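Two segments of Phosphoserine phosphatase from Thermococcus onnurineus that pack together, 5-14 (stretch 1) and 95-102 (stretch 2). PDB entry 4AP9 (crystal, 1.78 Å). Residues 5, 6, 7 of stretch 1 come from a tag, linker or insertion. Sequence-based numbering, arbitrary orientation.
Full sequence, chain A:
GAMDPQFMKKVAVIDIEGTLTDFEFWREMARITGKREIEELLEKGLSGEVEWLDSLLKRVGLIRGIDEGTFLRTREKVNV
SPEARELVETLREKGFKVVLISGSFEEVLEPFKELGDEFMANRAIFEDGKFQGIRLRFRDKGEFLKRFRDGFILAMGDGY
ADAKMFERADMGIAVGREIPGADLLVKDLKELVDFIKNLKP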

# COMPACT_ATOMS: atom_id res chain seq x y z
N PRO A 5 16.10 21.41 -11.59
CA PRO A 5 15.40 20.14 -11.39
C PRO A 5 14.13 20.33 -10.56
O PRO A 5 13.99 19.74 -9.48
CB PRO A 5 16.42 19.32 -10.59
CG PRO A 5 17.15 20.38 -9.77
CD PRO A 5 17.17 21.64 -10.60
N GLN A 6 13.21 21.13 -11.08
CA GLN A 6 12.04 21.58 -10.32
C GLN A 6 11.20 20.43 -9.78
O GLN A 6 10.63 20.53 -8.69
CB GLN A 6 11.16 22.48 -11.19
CG GLN A 6 9.99 23.12 -10.46
CD GLN A 6 9.06 23.83 -11.42
OE1 GLN A 6 7.89 23.46 -11.54
NE2 GLN A 6 9.57 24.84 -12.11
N PHE A 7 11.10 19.35 -10.55
CA PHE A 7 10.24 18.25 -10.13
C PHE A 7 10.70 17.61 -8.83
O PHE A 7 9.91 16.97 -8.14
CB PHE A 7 10.06 17.20 -11.24
CG PHE A 7 11.26 16.33 -11.47
CD1 PHE A 7 12.25 16.74 -12.34
CD2 PHE A 7 11.36 15.10 -10.87
CE1 PHE A 7 13.36 15.94 -12.58
CE2 PHE A 7 12.47 14.28 -11.11
CZ PHE A 7 13.46 14.70 -11.96
N MSE A 8 11.97 17.80 -8.48
CA MSE A 8 12.51 17.19 -7.27
C MSE A 8 12.40 18.03 -6.02
O MSE A 8 12.73 17.56 -4.94
CB MSE A 8 13.98 16.81 -7.48
CG MSE A 8 14.16 15.80 -8.58
SE MSE A 8 16.05 15.40 -8.82
CE MSE A 8 16.32 14.48 -7.14
N LYS A 9 11.92 19.27 -6.16
CA LYS A 9 11.96 20.22 -5.04
C LYS A 9 10.80 20.05 -4.05
O LYS A 9 9.70 19.69 -4.44
CB LYS A 9 11.96 21.65 -5.56
CG LYS A 9 13.20 22.01 -6.38
CD LYS A 9 13.35 23.51 -6.54
CE LYS A 9 13.61 23.86 -8.00
NZ LYS A 9 14.43 25.10 -8.12
N LYS A 10 11.08 20.34 -2.78
CA LYS A 10 10.02 20.47 -1.78
C LYS A 10 9.00 21.50 -2.24
O LYS A 10 9.36 22.47 -2.90
CB LYS A 10 10.59 20.84 -0.41
CG LYS A 10 11.47 22.08 -0.37
CD LYS A 10 12.37 22.08 0.87
CE LYS A 10 13.36 23.21 0.84
NZ LYS A 10 14.19 23.15 -0.39
N VAL A 11 7.74 21.27 -1.89
CA VAL A 11 6.65 22.07 -2.39
C VAL A 11 6.15 23.01 -1.31
O VAL A 11 5.92 22.60 -0.18
CB VAL A 11 5.52 21.18 -2.91
CG1 VAL A 11 4.34 22.02 -3.35
CG2 VAL A 11 6.04 20.33 -4.05
N ALA A 12 6.06 24.28 -1.66
CA ALA A 12 5.46 25.29 -0.80
C ALA A 12 4.07 25.58 -1.35
O ALA A 12 3.93 26.17 -2.43
CB ALA A 12 6.30 26.55 -0.81
N VAL A 13 3.03 25.12 -0.64
CA VAL A 13 1.64 25.36 -1.06
C VAL A 13 1.11 26.55 -0.27
O VAL A 13 1.19 26.57 0.97
CB VAL A 13 0.74 24.14 -0.79
CG1 VAL A 13 -0.71 24.41 -1.21
CG2 VAL A 13 1.27 22.91 -1.52
N ILE A 14 0.60 27.55 -0.99
CA ILE A 14 -0.05 28.68 -0.35
C ILE A 14 -1.54 28.74 -0.69
O ILE A 14 -1.90 28.85 -1.87
CB ILE A 14 0.60 30.03 -0.76
CG1 ILE A 14 2.10 30.02 -0.47
CG2 ILE A 14 -0.10 31.20 -0.05
CD1 ILE A 14 2.84 31.15 -1.13
N GLY A 95 14.54 27.40 -2.13
CA GLY A 95 14.57 26.09 -2.76
C GLY A 95 13.24 25.36 -2.85
O GLY A 95 13.20 24.15 -2.99
N PHE A 96 12.14 26.11 -2.77
CA PHE A 96 10.81 25.53 -2.89
C PHE A 96 10.28 25.69 -4.30
O PHE A 96 10.58 26.68 -4.98
CB PHE A 96 9.84 26.21 -1.92
CG PHE A 96 10.10 25.90 -0.48
CD1 PHE A 96 11.02 26.63 0.24
CD2 PHE A 96 9.42 24.88 0.16
CE1 PHE A 96 11.27 26.35 1.57
CE2 PHE A 96 9.67 24.58 1.49
CZ PHE A 96 10.59 25.32 2.20
N LYS A 97 9.48 24.73 -4.74
CA LYS A 97 8.55 24.97 -5.84
C LYS A 97 7.27 25.52 -5.21
O LYS A 97 6.80 24.99 -4.21
CB LYS A 97 8.27 23.67 -6.57
CG LYS A 97 7.13 23.75 -7.55
CD LYS A 97 7.07 22.47 -8.35
CE LYS A 97 5.84 21.69 -8.03
NZ LYS A 97 5.55 20.74 -9.15
N VAL A 98 6.73 26.59 -5.78
CA VAL A 98 5.58 27.29 -5.17
C VAL A 98 4.25 27.00 -5.88
O VAL A 98 4.12 27.20 -7.09
CB VAL A 98 5.82 28.81 -5.19
CG1 VAL A 98 4.64 29.56 -4.56
CG2 VAL A 98 7.12 29.14 -4.47
N VAL A 99 3.27 26.52 -5.11
CA VAL A 99 1.97 26.17 -5.66
C VAL A 99 0.93 27.01 -4.97
O VAL A 99 0.82 26.99 -3.73
CB VAL A 99 1.64 24.66 -5.46
CG1 VAL A 99 0.28 24.35 -6.04
CG2 VAL A 99 2.70 23.79 -6.13
N LEU A 100 0.18 27.78 -5.75
CA LEU A 100 -0.85 28.64 -5.19
C LEU A 100 -2.19 27.97 -5.40
O LEU A 100 -2.49 27.53 -6.51
CB LEU A 100 -0.82 30.01 -5.87
CG LEU A 100 0.48 30.81 -5.87
CD1 LEU A 100 0.22 32.22 -6.34
CD2 LEU A 100 1.14 30.83 -4.50
N ILE A 101 -3.00 27.88 -4.35
CA ILE A 101 -4.29 27.24 -4.49
C ILE A 101 -5.39 28.09 -3.89
O ILE A 101 -5.13 28.95 -3.05
CB ILE A 101 -4.32 25.83 -3.84
CG1 ILE A 101 -4.13 25.89 -2.32
CG2 ILE A 101 -3.23 24.94 -4.42
CD1 ILE A 101 -4.22 24.52 -1.66
N SER A 102 -6.61 27.87 -4.36
CA SER A 102 -7.78 28.47 -3.74
C SER A 102 -9.03 27.68 -4.10
O SER A 102 -9.09 27.06 -5.16
CB SER A 102 -7.94 29.93 -4.20
OG SER A 102 -9.11 30.53 -3.62
O HOH W 1 7.58 20.85 -10.98

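Two neighbouring parallel strands of one sheet, distant in sequence, bury 792 Å² between the two stretches. Their axes approach to 4.7 Å and diverge by 22°, the modest twist usual in a β-sheet. Val11 pairs with Lys97, Ala12 with Val98, Val13 with Val99 and Ile14 with Leu100, at CA–CA distances of 4.7 to 4.9 Å.

Backbone hydrogen bonds form the parallel ladder, in which alternate residues of each strand reach across. Lys97 N donates to Lys10 O (2.9 Å), Ala12 N to Lys97 O (2.7 Å), Val99 N to Ala12 O (2.8 Å), Ile14 N to Val99 O (2.8 Å) and Ile101 N to Ile14 O (2.9 Å). The N-H...O angles, 158° to 173°, are close to linear. Each of these carbonyls also receives a CA-H...O contact, the shortest from Val13 CA to Val99 O at 3.2 Å; the polarised CA hydrogen adds a weaker attraction beside the N-H bond.

Apolar packing differs on the two sheet faces. On the face bearing Val11, Val13, Lys97 and Val99, Val11 CG1 lies 3.7 Å from Val99 CG2, and Val13 CG2 is 4.3 Å from Val99 CB. Farther along, Val13 CG1 meets Ile101 CD1 at 3.5 Å. On the face bearing Ala12, Ile14, Val98 and Leu100, Ile14 CD1 sits 3.8 Å from Leu100 CD2 and 4.2 Å from Val98 CG1. The small Ala12 side chain places CB 3.7 Å from Phe96 CD2.

Aromatic and charged groups meet where stretch 2 leaves a helix. Lys10 extends over one face of the Phe96 ring: its CE is 3.9 Å from the ring centroid in a CH-π contact, and its NZ is 4.7 Å from that centroid, 9° off the normal, in a cation-π interaction. CE thus lies nearer the ring centroid, with the ammonium behind it along nearly the same normal, so the charge acts on the π cloud from beyond the methylene rather than in direct contact. Lys10 NZ also makes a weak hydrogen bond to Gly95 O (3.0 Å). Gly95 has positive phi in a Schellman motif; an ideal CB there would jam against the preceding carbonyl oxygen and clash with Lys10 NZ at 2.9 Å.

A water bridges the tag residue Gln6, at the 3-10 segment, to Lys97: it donates to Gln6 OE1 (2.7 Å) and accepts from Lys97 NZ (2.7 Å). Directly, Gln6 OE1 approaches the Lys97 chain at CD (3.4 Å). Lys9 completes this end, with CB 4.3 Å from Lys97 CB and CD 3.6 Å from Gly95 O.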